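Local coordinates for Bd0816 (Bdellovibrio bacteriovorus HD100, PDB 5CER), which probably acts as a serine-type D-Ala-D-Ala carboxypeptidase of the peptidase S13 family, removing the terminal D-alanine from peptidoglycan stem peptides, at residues N64-L69 and K98-T103; D76-R81 and L113-P118; F86-L91 and E170-E175; V324-T329 and D350-S355. The protein carries 2 engineered substitutions. One frame throughout, in Å; residues are numbered along the deposited sequence.

How the interactions relate
Interactions 1, 2 and 3 all involve one beta-alpha-beta unit. Interaction 1 pairs its two strands, 67-72 and 98-104, interaction 2 lies at the start of the intervening helix 81-93, and interaction 3 packs further along that helix. Interactions 1 and 3 touch: Glu175 O lies 2.7 Å from Ile99 N, a probable hydrogen bond that adds a third strand. Interactions 2 and 3 meet through Phe79 CZ and Leu87 CD2, 4.3 Å apart. Interaction 4, in a different, antiparallel sheet, is at the hairpin following the strand that carries the Lys-Thr-Gly motif of this family's active site; the centres of interactions 1, 2 and 3 are about 51, 27 and 44 Å from its own.

Interaction 1: residues N64-L69 and K98-T103; sequences NGSMDL and KIENLT
Met67-Leu69 runs parallel to Asn101-Thr103, the short axes 4.7 Å apart and inclined by 15°; Met67 pairs with Ile99 and Leu69 with Leu102. These are the two strands of a beta-alpha-beta unit whose helix is 81-93, and the extra residue on the second strand between the two pairs is a beta bulge. Met67 N donates to Lys98 O and Met67 O accepts from Glu100 N at 2.7 Å. Beyond the bulge the ladder resumes with Leu69 N to Asn101 O and Thr103 N to Leu69 O. The bulge turns Asn101 N toward a side chain: Asp68 OD1 accepts it at 3.0 Å, on the anti side of the carboxylate and 33° out of its plane. The carboxylate and the Asn101 amide lie side by side, pointing the same way. On the other face Leu69 CB rests on Ile99 CG2 at 3.8 Å, while strand 175-181 flanks Ile99 and Leu102. At the entry to the strand Asn64 and Glu100 reach tip to tip, but each has another partner, Thr62 for Asn64 and Arg177, in a salt bridge, for Glu100. With Asn64 CG between its own N and carbonyl carbon (chi1 52°), the amide folds back over the chain and closes an Asx turn with Ser66 N. Asn64 OD1 also takes the Ser66 hydroxyl at 3.0 Å from OG, from above the amide plane. Next to this turn, Ser66 CB sits 3.3 Å from Lys98 O.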
loop_
_atom_site.group_PDB
_atom_site.type_symbol
_atom_site.label_atom_id
_atom_site.label_comp_id
_atom_site.label_asym_id
_atom_site.label_seq_id
_atom_site.Cartn_x
_atom_site.Cartn_y
_atom_site.Cartn_z
ATOM N N ASN A 64 -34.575 7.314 -30.875
ATOM C CA ASN A 64 -35.336 7.440 -29.605
ATOM C C ASN A 64 -34.847 8.572 -28.671
ATOM O O ASN A 64 -35.522 8.882 -27.685
ATOM C CB ASN A 64 -35.401 6.108 -28.818
ATOM C CG ASN A 64 -34.041 5.470 -28.609
ATOM O OD1 ASN A 64 -33.067 6.151 -28.406
ATOM N ND2 ASN A 64 -33.980 4.160 -28.667
ATOM N N GLY A 65 -33.702 9.188 -28.981
ATOM C CA GLY A 65 -33.173 10.310 -28.192
ATOM C C GLY A 65 -32.126 9.937 -27.178
ATOM O O GLY A 65 -31.718 10.782 -26.401
ATOM N N SER A 66 -31.703 8.678 -27.184
ATOM C CA SER A 66 -30.533 8.222 -26.413
ATOM C C SER A 66 -29.253 8.313 -27.274
ATOM O O SER A 66 -29.282 8.852 -28.368
ATOM C CB SER A 66 -30.757 6.783 -25.872
ATOM O OG SER A 66 -32.122 6.467 -25.618
ATOM N N MET A 67 -28.135 7.851 -26.744
ATOM C CA MET A 67 -26.884 7.807 -27.473
ATOM C C MET A 67 -26.418 6.356 -27.676
ATOM O O MET A 67 -26.718 5.489 -26.877
ATOM C CB MET A 67 -25.800 8.580 -26.704
ATOM C CG MET A 67 -25.946 10.099 -26.613
ATOM S SD MET A 67 -26.111 10.986 -28.171
ATOM C CE MET A 67 -25.199 12.495 -27.952
ATOM N N ASP A 68 -25.790 6.086 -28.809
ATOM C CA ASP A 68 -24.853 4.980 -28.923
ATOM C C ASP A 68 -23.492 5.539 -28.473
ATOM O O ASP A 68 -23.202 6.729 -28.663
ATOM C CB ASP A 68 -24.736 4.438 -30.353
ATOM C CG ASP A 68 -25.974 3.618 -30.816
ATOM O OD1 ASP A 68 -26.736 3.135 -29.977
ATOM O OD2 ASP A 68 -26.173 3.486 -32.041
ATOM N N LEU A 69 -22.683 4.672 -27.881
ATOM C CA LEU A 69 -21.369 5.023 -27.391
ATOM C C LEU A 69 -20.332 3.961 -27.845
ATOM O O LEU A 69 -20.488 2.768 -27.571
ATOM C CB LEU A 69 -21.397 5.088 -25.864
ATOM C CG LEU A 69 -20.076 5.253 -25.108
ATOM C CD1 LEU A 69 -19.205 6.363 -25.697
ATOM C CD2 LEU A 69 -20.397 5.592 -23.667
ATOM N N LYS A 98 -28.890 7.918 -21.051
ATOM C CA LYS A 98 -29.270 6.619 -21.620
ATOM C C LYS A 98 -28.381 6.270 -22.791
ATOM O O LYS A 98 -28.235 7.079 -23.700
ATOM C CB LYS A 98 -30.739 6.681 -22.094
ATOM C CG LYS A 98 -31.746 6.677 -20.955
ATOM C CD LYS A 98 -33.199 6.551 -21.430
ATOM C CE LYS A 98 -34.132 7.040 -20.365
ATOM N NZ LYS A 98 -35.497 6.455 -20.424
ATOM N N ILE A 99 -27.790 5.080 -22.750
ATOM C CA ILE A 99 -27.005 4.564 -23.844
ATOM C C ILE A 99 -27.718 3.364 -24.455
ATOM O O ILE A 99 -28.035 2.414 -23.742
ATOM C CB ILE A 99 -25.605 4.076 -23.424
ATOM C CG1 ILE A 99 -24.909 5.018 -22.419
ATOM C CG2 ILE A 99 -24.749 3.734 -24.663
ATOM C CD1 ILE A 99 -24.482 6.384 -22.885
ATOM N N GLU A 100 -27.965 3.387 -25.767
ATOM C CA GLU A 100 -28.514 2.201 -26.460
ATOM C C GLU A 100 -27.431 1.132 -26.619
ATOM O O GLU A 100 -27.434 0.150 -25.884
ATOM C CB GLU A 100 -29.079 2.557 -27.830
ATOM C CG GLU A 100 -30.486 3.120 -27.840
ATOM C CD GLU A 100 -31.492 2.235 -27.140
ATOM O OE1 GLU A 100 -31.700 1.113 -27.614
ATOM O OE2 GLU A 100 -32.118 2.695 -26.159
ATOM N N ASN A 101 -26.512 1.348 -27.563
ATOM C CA ASN A 101 -25.446 0.406 -27.883
ATOM C C ASN A 101 -24.126 0.956 -27.384
ATOM O O ASN A 101 -23.637 1.985 -27.870
ATOM C CB ASN A 101 -25.308 0.202 -29.392
ATOM C CG ASN A 101 -26.467 -0.520 -30.016
ATOM O OD1 ASN A 101 -26.767 -0.306 -31.203
ATOM N ND2 ASN A 101 -27.158 -1.309 -29.248
ATOM N N LEU A 102 -23.563 0.251 -26.409
ATOM C CA LEU A 102 -22.284 0.578 -25.863
ATOM C C LEU A 102 -21.300 -0.462 -26.427
ATOM O O LEU A 102 -21.340 -1.630 -26.070
ATOM C CB LEU A 102 -22.353 0.564 -24.334
ATOM C CG LEU A 102 -21.278 1.324 -23.537
ATOM C CD1 LEU A 102 -21.593 1.789 -22.108
ATOM C CD2 LEU A 102 -20.161 0.360 -23.495
ATOM N N THR A 103 -20.412 -0.017 -27.293
ATOM C CA THR A 103 -19.297 -0.830 -27.736
ATOM C C THR A 103 -17.995 -0.295 -27.160
ATOM O O THR A 103 -17.945 0.833 -26.657
ATOM C CB THR A 103 -19.234 -0.877 -29.279
ATOM O OG1 THR A 103 -18.894 0.411 -29.813
ATOM C CG2 THR A 103 -20.562 -1.298 -29.850
#

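Interaction 2: residues D76-R81 and L113-P118; sequences DPIFGR and LAEESP
Gly80 and Ala114 bring two irregular loops together, their CA atoms 5.4 Å apart, each loop bent by a type I turn, from Asp76 to Phe79 and from Leu113 to Glu116. Gly80 is the N-cap of helix 81-93, and having no side chain it lets Ala114 CB come within 4.4 Å of Gly80 CA. Helix 216-225 backs both loops, Ile218 on Ile78, Tyr217 on Ala114. Inside the first turn Asp76 OD1 takes Ile78 N, an Asx turn. Ile78 then extends, CG1 anti to its backbone N (chi1 -158°), and lays CG1 obliquely across the aliphatic part of Glu115, 3.8 Å from Glu115 CG. The carboxylate beyond is held elsewhere, by a salt bridge to Arg209 and a hydrogen bond from Asn82. The charged link is made by Arg81, the first residue of the helix. Its chain bends at chi3 (-59°) and crosses Glu116 at about a right angle. Arg81 NE donates to Glu116 OE2 at 2.8 Å, the oxygen lying at the guanidinium edge and met on its syn side. A second, weak bond joins Arg81 NH2 to Glu116 OE1 at 3.1 Å, and the two planes are 44° apart. Leu113 CD2 packs 3.7 Å from Arg81 NH2, and Arg81 NH1 reaches Tyr85. The guanidinium is thus gripped on several nitrogens, which should limit its rotation and tie the helix start to the 113-118 loop.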
loop_
_atom_site.group_PDB
_atom_site.type_symbol
_atom_site.label_atom_id
_atom_site.label_comp_id
_atom_site.label_asym_id
_atom_site.label_seq_id
_atom_site.Cartn_x
_atom_site.Cartn_y
_atom_site.Cartn_z
ATOM N N ASP A 76 -6.069 2.785 -19.836
ATOM C CA ASP A 76 -6.008 3.421 -18.535
ATOM C C ASP A 76 -5.998 2.386 -17.370
ATOM O O ASP A 76 -6.951 1.616 -17.195
ATOM C CB ASP A 76 -7.185 4.394 -18.399
ATOM C CG ASP A 76 -7.092 5.276 -17.144
ATOM O OD1 ASP A 76 -6.488 4.854 -16.143
ATOM O OD2 ASP A 76 -7.649 6.401 -17.177
ATOM N N PRO A 77 -4.912 2.364 -16.585
ATOM C CA PRO A 77 -4.758 1.305 -15.613
ATOM C C PRO A 77 -5.434 1.579 -14.281
ATOM O O PRO A 77 -5.273 0.764 -13.353
ATOM C CB PRO A 77 -3.232 1.243 -15.434
ATOM C CG PRO A 77 -2.819 2.660 -15.619
ATOM C CD PRO A 77 -3.659 3.114 -16.776
ATOM N N ILE A 78 -6.120 2.704 -14.142
ATOM C CA ILE A 78 -6.887 3.011 -12.930
ATOM C C ILE A 78 -8.386 3.215 -13.236
ATOM O O ILE A 78 -9.118 3.795 -12.439
ATOM C CB ILE A 78 -6.242 4.209 -12.174
ATOM C CG1 ILE A 78 -6.660 4.214 -10.686
ATOM C CG2 ILE A 78 -6.510 5.532 -12.885
ATOM C CD1 ILE A 78 -5.815 5.111 -9.815
ATOM N N PHE A 79 -8.839 2.697 -14.385
ATOM C CA PHE A 79 -10.240 2.825 -14.802
ATOM C C PHE A 79 -11.061 1.740 -14.097
ATOM O O PHE A 79 -10.968 0.557 -14.425
ATOM C CB PHE A 79 -10.379 2.747 -16.324
ATOM C CG PHE A 79 -11.486 3.602 -16.862
ATOM C CD1 PHE A 79 -12.782 3.433 -16.414
ATOM C CD2 PHE A 79 -11.241 4.566 -17.864
ATOM C CE1 PHE A 79 -13.821 4.213 -16.920
ATOM C CE2 PHE A 79 -12.273 5.348 -18.380
ATOM C CZ PHE A 79 -13.566 5.164 -17.908
ATOM N N GLY A 80 -11.832 2.160 -13.108
ATOM C CA GLY A 80 -12.742 1.268 -12.379
ATOM C C GLY A 80 -13.957 2.020 -11.850
ATOM O O GLY A 80 -14.440 2.947 -12.512
ATOM N N ARG A 81 -14.375 1.701 -10.632
ATOM C CA ARG A 81 -15.488 2.361 -9.979
ATOM C C ARG A 81 -15.376 3.880 -10.032
ATOM O O ARG A 81 -16.307 4.536 -10.488
ATOM C CB ARG A 81 -15.603 1.926 -8.521
ATOM C CG ARG A 81 -16.785 2.552 -7.748
ATOM C CD ARG A 81 -16.644 2.399 -6.223
ATOM N NE ARG A 81 -16.557 0.998 -5.833
ATOM C CZ ARG A 81 -17.542 0.193 -5.444
ATOM N NH1 ARG A 81 -18.805 0.583 -5.401
ATOM N NH2 ARG A 81 -17.224 -1.063 -5.117
ATOM N N LEU A 113 -13.053 -2.956 -9.309
ATOM C CA LEU A 113 -12.345 -2.892 -8.055
ATOM C C LEU A 113 -10.839 -2.570 -8.203
ATOM O O LEU A 113 -10.082 -2.827 -7.277
ATOM C CB LEU A 113 -12.541 -4.196 -7.292
ATOM C CG LEU A 113 -14.021 -4.655 -7.107
ATOM C CD1 LEU A 113 -14.088 -6.016 -6.458
ATOM C CD2 LEU A 113 -14.791 -3.639 -6.281
ATOM N N ALA A 114 -10.458 -1.864 -9.280
ATOM C CA ALA A 114 -9.089 -1.389 -9.500
ATOM C C ALA A 114 -8.375 -0.748 -8.286
ATOM O O ALA A 114 -7.188 -0.938 -8.112
ATOM C CB ALA A 114 -9.068 -0.427 -10.678
ATOM N N GLU A 115 -9.078 0.057 -7.512
ATOM C CA GLU A 115 -8.509 0.732 -6.377
ATOM C C GLU A 115 -8.945 0.113 -5.047
ATOM O O GLU A 115 -8.821 0.775 -3.992
ATOM C CB GLU A 115 -8.918 2.196 -6.371
ATOM C CG GLU A 115 -8.467 3.012 -7.557
ATOM C CD GLU A 115 -8.820 4.484 -7.330
ATOM O OE1 GLU A 115 -8.103 5.169 -6.543
ATOM O OE2 GLU A 115 -9.846 4.922 -7.894
ATOM N N GLU A 116 -9.450 -1.122 -5.070
ATOM C CA GLU A 116 -10.032 -1.757 -3.860
ATOM C C GLU A 116 -9.552 -3.186 -3.714
ATOM O O GLU A 116 -9.008 -3.783 -4.664
ATOM C CB GLU A 116 -11.550 -1.752 -3.942
ATOM C CG GLU A 116 -12.166 -0.369 -3.831
ATOM C CD GLU A 116 -13.597 -0.304 -4.319
ATOM O OE1 GLU A 116 -14.473 -0.874 -3.673
ATOM O OE2 GLU A 116 -13.854 0.302 -5.374
ATOM N N SER A 117 -9.676 -3.711 -2.505
ATOM C CA SER A 117 -9.509 -5.142 -2.274
ATOM C C SER A 117 -10.572 -5.922 -3.028
ATOM O O SER A 117 -11.716 -5.481 -3.123
ATOM C CB SER A 117 -9.645 -5.461 -0.812
ATOM O OG SER A 117 -8.565 -4.889 -0.099
ATOM N N PRO A 118 -10.231 -7.093 -3.580
ATOM C CA PRO A 118 -8.922 -7.745 -3.435
ATOM C C PRO A 118 -7.914 -7.463 -4.583
ATOM O O PRO A 118 -6.895 -8.146 -4.658
ATOM C CB PRO A 118 -9.320 -9.223 -3.459
ATOM C CG PRO A 118 -10.442 -9.269 -4.462
ATOM C CD PRO A 118 -11.186 -7.969 -4.300
#

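Interaction 3: residues F86-L91 and E170-E175; sequences FLISEL and EKPTIE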
loop_
_atom_site.group_PDB
_atom_site.type_symbol
_atom_site.label_atom_id
_atom_site.label_comp_id
_atom_site.label_asym_id
_atom_site.label_seq_id
_atom_site.Cartn_x
_atom_site.Cartn_y
_atom_site.Cartn_z
ATOM N N PHE A 86 -17.259 9.211 -11.987
ATOM C CA PHE A 86 -16.956 10.530 -12.550
ATOM C C PHE A 86 -17.479 10.660 -13.997
ATOM O O PHE A 86 -18.044 11.703 -14.359
ATOM C CB PHE A 86 -15.424 10.824 -12.466
ATOM C CG PHE A 86 -15.020 12.136 -13.068
ATOM C CD1 PHE A 86 -15.300 13.319 -12.414
ATOM C CD2 PHE A 86 -14.429 12.190 -14.325
ATOM C CE1 PHE A 86 -14.927 14.552 -12.958
ATOM C CE2 PHE A 86 -14.058 13.409 -14.880
ATOM C CZ PHE A 86 -14.312 14.588 -14.206
ATOM N N LEU A 87 -17.281 9.607 -14.799
ATOM C CA LEU A 87 -17.724 9.591 -16.193
ATOM C C LEU A 87 -19.248 9.693 -16.265
ATOM O O LEU A 87 -19.797 10.372 -17.151
ATOM C CB LEU A 87 -17.258 8.317 -16.917
ATOM C CG LEU A 87 -17.813 8.083 -18.324
ATOM C CD1 LEU A 87 -17.406 9.213 -19.262
ATOM C CD2 LEU A 87 -17.401 6.748 -18.888
ATOM N N ILE A 88 -19.925 9.026 -15.341
ATOM C CA ILE A 88 -21.393 9.071 -15.290
ATOM C C ILE A 88 -21.877 10.479 -14.971
ATOM O O ILE A 88 -22.794 10.967 -15.641
ATOM C CB ILE A 88 -21.951 8.023 -14.307
ATOM C CG1 ILE A 88 -21.672 6.621 -14.890
ATOM C CG2 ILE A 88 -23.449 8.218 -14.059
ATOM C CD1 ILE A 88 -22.144 5.435 -14.062
ATOM N N SER A 89 -21.281 11.114 -13.969
ATOM C CA SER A 89 -21.538 12.526 -13.680
ATOM C C SER A 89 -21.351 13.383 -14.934
ATOM O O SER A 89 -22.237 14.148 -15.318
ATOM C CB SER A 89 -20.614 13.036 -12.546
ATOM O OG SER A 89 -20.723 14.438 -12.368
ATOM N N GLU A 90 -20.209 13.195 -15.585
ATOM C CA GLU A 90 -19.857 13.922 -16.793
ATOM C C GLU A 90 -20.829 13.724 -17.941
ATOM O O GLU A 90 -21.148 14.677 -18.667
ATOM C CB GLU A 90 -18.456 13.553 -17.258
ATOM C CG GLU A 90 -17.354 14.171 -16.412
ATOM C CD GLU A 90 -17.425 15.687 -16.459
ATOM O OE1 GLU A 90 -17.050 16.265 -17.506
ATOM O OE2 GLU A 90 -17.851 16.295 -15.439
ATOM N N LEU A 91 -21.291 12.495 -18.129
ATOM C CA LEU A 91 -22.256 12.198 -19.184
ATOM C C LEU A 91 -23.569 12.976 -18.949
ATOM O O LEU A 91 -24.153 13.542 -19.897
ATOM C CB LEU A 91 -22.494 10.688 -19.318
ATOM C CG LEU A 91 -21.349 9.959 -20.014
ATOM C CD1 LEU A 91 -21.475 8.444 -19.844
ATOM C CD2 LEU A 91 -21.253 10.311 -21.491
ATOM N N GLU A 170 -24.545 15.602 -7.558
ATOM C CA GLU A 170 -25.017 14.852 -6.389
ATOM C C GLU A 170 -25.533 13.445 -6.722
ATOM O O GLU A 170 -25.200 12.486 -6.033
ATOM C CB GLU A 170 -26.128 15.584 -5.646
ATOM C CG GLU A 170 -26.165 15.199 -4.174
ATOM C CD GLU A 170 -27.240 15.918 -3.390
ATOM O OE1 GLU A 170 -27.714 16.998 -3.845
ATOM O OE2 GLU A 170 -27.614 15.397 -2.304
ATOM N N LYS A 171 -26.312 13.334 -7.791
ATOM C CA LYS A 171 -27.185 12.159 -7.963
ATOM C C LYS A 171 -27.395 11.763 -9.439
ATOM O O LYS A 171 -28.516 11.701 -9.927
ATOM C CB LYS A 171 -28.473 12.391 -7.127
ATOM C CG LYS A 171 -29.629 11.336 -7.213
ATOM C CD LYS A 171 -29.524 10.231 -6.148
ATOM C CE LYS A 171 -30.789 9.306 -5.938
ATOM N NZ LYS A 171 -32.097 9.700 -6.575
ATOM N N PRO A 172 -26.298 11.482 -10.153
ATOM C CA PRO A 172 -26.411 11.098 -11.547
ATOM C C PRO A 172 -26.736 9.641 -11.726
ATOM O O PRO A 172 -26.560 8.816 -10.798
ATOM C CB PRO A 172 -25.008 11.331 -12.065
ATOM C CG PRO A 172 -24.134 10.929 -10.909
ATOM C CD PRO A 172 -24.884 11.436 -9.699
ATOM N N THR A 173 -27.274 9.324 -12.889
ATOM C CA THR A 173 -27.553 7.932 -13.293
ATOM C C THR A 173 -27.177 7.724 -14.743
ATOM O O THR A 173 -27.056 8.686 -15.487
ATOM C CB THR A 173 -29.048 7.508 -13.086
ATOM O OG1 THR A 173 -29.807 8.091 -14.118
ATOM C CG2 THR A 173 -29.633 7.932 -11.741
ATOM N N ILE A 174 -27.037 6.452 -15.106
ATOM C CA ILE A 174 -26.894 6.022 -16.474
ATOM C C ILE A 174 -27.687 4.712 -16.680
ATOM O O ILE A 174 -27.921 3.963 -15.730
ATOM C CB ILE A 174 -25.401 5.840 -16.829
ATOM C CG1 ILE A 174 -25.182 5.915 -18.345
ATOM C CG2 ILE A 174 -24.852 4.539 -16.274
ATOM C CD1 ILE A 174 -25.276 7.312 -18.898
ATOM N N GLU A 175 -28.181 4.505 -17.899
ATOM C CA GLU A 175 -28.799 3.239 -18.322
ATOM C C GLU A 175 -28.077 2.807 -19.585
ATOM O O GLU A 175 -27.814 3.635 -20.455
ATOM C CB GLU A 175 -30.258 3.430 -18.663
ATOM C CG GLU A 175 -31.221 3.481 -17.507
ATOM C CD GLU A 175 -32.670 3.563 -17.974
ATOM O OE1 GLU A 175 -32.971 3.453 -19.201
ATOM O OE2 GLU A 175 -33.538 3.735 -17.102
#
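Pro172 is the first residue of the 170-175 segment to meet helix 81-93, its ring lying against the backbone of the helix where Ser89 CA comes within 4.0 Å of Pro172 CB. The same CB is 4.0 Å from Ile88 CG2, and the proline therefore spans two consecutive helix residues. The Ser89 hydroxyl is engaged elsewhere, with Leu169 N. At Thr173 the side chain turns from the helix, and it is the backbone that touches: Ile88 CG2 lies 3.8 Å from Thr173 C, while Thr173 N is held by Asn92 OD1. Ile174 turns inward again. Ile88 CD1 meets Ile174 CG2 at 3.6 Å, the two side chains crossing at a slant. Ile174 CG1 stands anti to its backbone N (chi1 -158°), on a different branch from CG2, and carries CD1 to Leu91 CD1 at 4.1 Å. One isoleucine thus straddles Ile88 and Leu91, residues one helical turn apart, and Phe145 of helix 130-145 closes over Ile88 and Ile174. Immediately afterwards the chain enters strand 175-181, whose first residue pairs with Ile99, so this stretch packs the crossover helix against the lead-in to a strand of the same mixed sheet. With methyl, methylene and ring carbons doing the touching, cohesion between these two segments rests on van der Waals and hydrophobic contact; the polar ties lie just outside them, at Leu169 and at Asn92 of the same helix.

Interaction 4: residues V324-T329 and D350-S355; sequences VNKAKT and DMDQSS
A two-residue beta hairpin, closed by a type I turn from Val324 to Ala327, presents Asn325 and Lys326 to the loop 350-355 that leads from strand 339-348 into helix 356-375. Met351 N donates to Asn325 O at 3.3 Å, a rather long bond with an N-H...O angle of 160°, and Thr349 OG1 also bonds to that oxygen. Met351 packs crosswise on the Asn325 side chain, its CG 3.6 Å from Asn325 OD1, and bends at chi2 to bring CE near Val324 O. The hairpin joins strand 317-324, which carries the Lys-Thr-Gly motif of the penicillin-binding fold, to strand 327-336, and both belong to the antiparallel sheet against which helix 356-375 packs: Met351 touches Arg358 of that helix. The polar part of the contact is a salt-bridge network at Lys326. Its chain kinks at chi2 (-56°) and then runs straight out to NZ, which is met by two carboxylate oxygens from directions roughly at right angles to each other. Lys326 NZ to Asp350 OD1 is 2.9 Å and uses the anti lone pair of that oxygen, whereas Lys326 NZ to Asp352 OD1 is 2.7 Å and approaches on the syn side, 35° out of the carboxylate plane. Two acids next to one ammonium probably hold it charged. Asp350 O accepts from both Gln353 N and Ser354 N, curling the loop tightly before Ser354 OG caps Ser356 N; Ser354 OG also hydrogen-bonds to a polar side chain of a neighbouring subunit.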
loop_
_atom_site.group_PDB
_atom_site.type_symbol
_atom_site.label_atom_id
_atom_site.label_comp_id
_atom_site.label_asym_id
_atom_site.label_seq_id
_atom_site.Cartn_x
_atom_site.Cartn_y
_atom_site.Cartn_z
ATOM N N VAL A 324 5.840 -10.134 0.898
ATOM C CA VAL A 324 5.452 -11.446 0.324
ATOM C C VAL A 324 5.800 -12.480 1.391
ATOM O O VAL A 324 6.355 -12.115 2.411
ATOM C CB VAL A 324 6.099 -11.797 -1.039
ATOM C CG1 VAL A 324 5.639 -10.806 -2.112
ATOM C CG2 VAL A 324 7.592 -11.771 -0.947
ATOM N N ASN A 325 5.418 -13.748 1.156
ATOM C CA ASN A 325 5.620 -14.782 2.158
ATOM C C ASN A 325 7.095 -14.947 2.558
ATOM O O ASN A 325 7.372 -15.173 3.733
ATOM C CB ASN A 325 5.045 -16.098 1.696
ATOM C CG ASN A 325 3.532 -16.141 1.773
ATOM O OD1 ASN A 325 2.889 -15.276 2.356
ATOM N ND2 ASN A 325 2.951 -17.153 1.159
ATOM N N LYS A 326 8.004 -14.768 1.586
ATOM C CA LYS A 326 9.436 -14.919 1.810
ATOM C C LYS A 326 10.223 -13.618 2.052
ATOM O O LYS A 326 11.455 -13.669 2.223
ATOM C CB LYS A 326 10.089 -15.700 0.660
ATOM C CG LYS A 326 9.556 -17.084 0.488
ATOM C CD LYS A 326 9.684 -17.888 1.760
ATOM C CE LYS A 326 9.356 -19.334 1.539
ATOM N NZ LYS A 326 9.345 -20.093 2.817
ATOM N N ALA A 327 9.557 -12.466 2.048
ATOM C CA ALA A 327 10.292 -11.208 2.200
ATOM C C ALA A 327 9.486 -10.056 2.784
ATOM O O ALA A 327 8.276 -9.946 2.576
ATOM C CB ALA A 327 10.914 -10.806 0.845
ATOM N N LYS A 328 10.224 -9.185 3.474
ATOM C CA LYS A 328 9.742 -7.925 3.953
ATOM C C LYS A 328 10.757 -6.892 3.556
ATOM O O LYS A 328 11.941 -7.002 3.925
ATOM C CB LYS A 328 9.591 -7.966 5.453
ATOM C CG LYS A 328 8.682 -6.852 6.006
ATOM C CD LYS A 328 7.232 -7.225 5.782
ATOM C CE LYS A 328 6.297 -6.165 6.285
ATOM N NZ LYS A 328 6.228 -5.066 5.286
ATOM N N THR A 329 10.322 -5.874 2.812
ATOM C CA THR A 329 11.269 -4.961 2.177
ATOM C C THR A 329 10.833 -3.487 2.330
ATOM O O THR A 329 9.655 -3.186 2.551
ATOM C CB THR A 329 11.441 -5.263 0.672
ATOM O OG1 THR A 329 10.225 -5.001 0.002
ATOM C CG2 THR A 329 11.867 -6.706 0.388
ATOM N N ASP A 350 9.509 -16.260 6.597
ATOM C CA ASP A 350 8.843 -17.549 6.216
ATOM C C ASP A 350 7.465 -17.687 6.860
ATOM O O ASP A 350 7.321 -18.222 7.964
ATOM C CB ASP A 350 9.682 -18.785 6.645
ATOM C CG ASP A 350 11.104 -18.807 6.044
ATOM O OD1 ASP A 350 11.224 -19.176 4.839
ATOM O OD2 ASP A 350 12.050 -18.507 6.814
ATOM N N MET A 351 6.450 -17.185 6.178
ATOM C CA MET A 351 5.085 -17.272 6.696
ATOM C C MET A 351 4.662 -18.684 6.893
ATOM O O MET A 351 3.889 -18.962 7.780
ATOM C CB MET A 351 4.112 -16.630 5.761
ATOM C CG MET A 351 4.347 -15.151 5.594
ATOM S SD MET A 351 4.340 -14.137 7.096
ATOM C CE MET A 351 4.773 -12.638 6.152
ATOM N N ASP A 352 5.145 -19.580 6.051
ATOM C CA ASP A 352 4.867 -20.982 6.227
ATOM C C ASP A 352 5.398 -21.568 7.565
ATOM O O ASP A 352 4.888 -22.607 8.017
ATOM C CB ASP A 352 5.380 -21.809 5.033
ATOM C CG ASP A 352 6.866 -21.722 4.868
ATOM O OD1 ASP A 352 7.379 -20.614 4.635
ATOM O OD2 ASP A 352 7.534 -22.760 4.997
ATOM N N GLN A 353 6.415 -20.964 8.158
ATOM C CA GLN A 353 6.883 -21.361 9.484
ATOM C C GLN A 353 6.050 -20.639 10.517
ATOM O O GLN A 353 5.469 -21.283 11.385
ATOM C CB GLN A 353 8.371 -21.051 9.670
ATOM C CG GLN A 353 9.298 -21.858 8.771
ATOM C CD GLN A 353 10.738 -21.350 8.729
ATOM O OE1 GLN A 353 11.248 -20.741 9.678
ATOM N NE2 GLN A 353 11.428 -21.642 7.618
ATOM N N SER A 354 5.898 -19.312 10.388
ATOM C CA SER A 354 4.963 -18.571 11.222
ATOM C C SER A 354 4.550 -17.260 10.585
ATOM O O SER A 354 5.389 -16.506 10.102
ATOM C CB SER A 354 5.583 -18.283 12.573
ATOM O OG SER A 354 4.645 -17.655 13.435
ATOM N N SER A 355 3.257 -16.964 10.642
ATOM C CA SER A 355 2.779 -15.676 10.206
ATOM C C SER A 355 3.223 -14.548 11.115
ATOM O O SER A 355 3.155 -13.404 10.691
ATOM C CB SER A 355 1.256 -15.628 10.084
ATOM O OG SER A 355 0.806 -16.484 9.050
#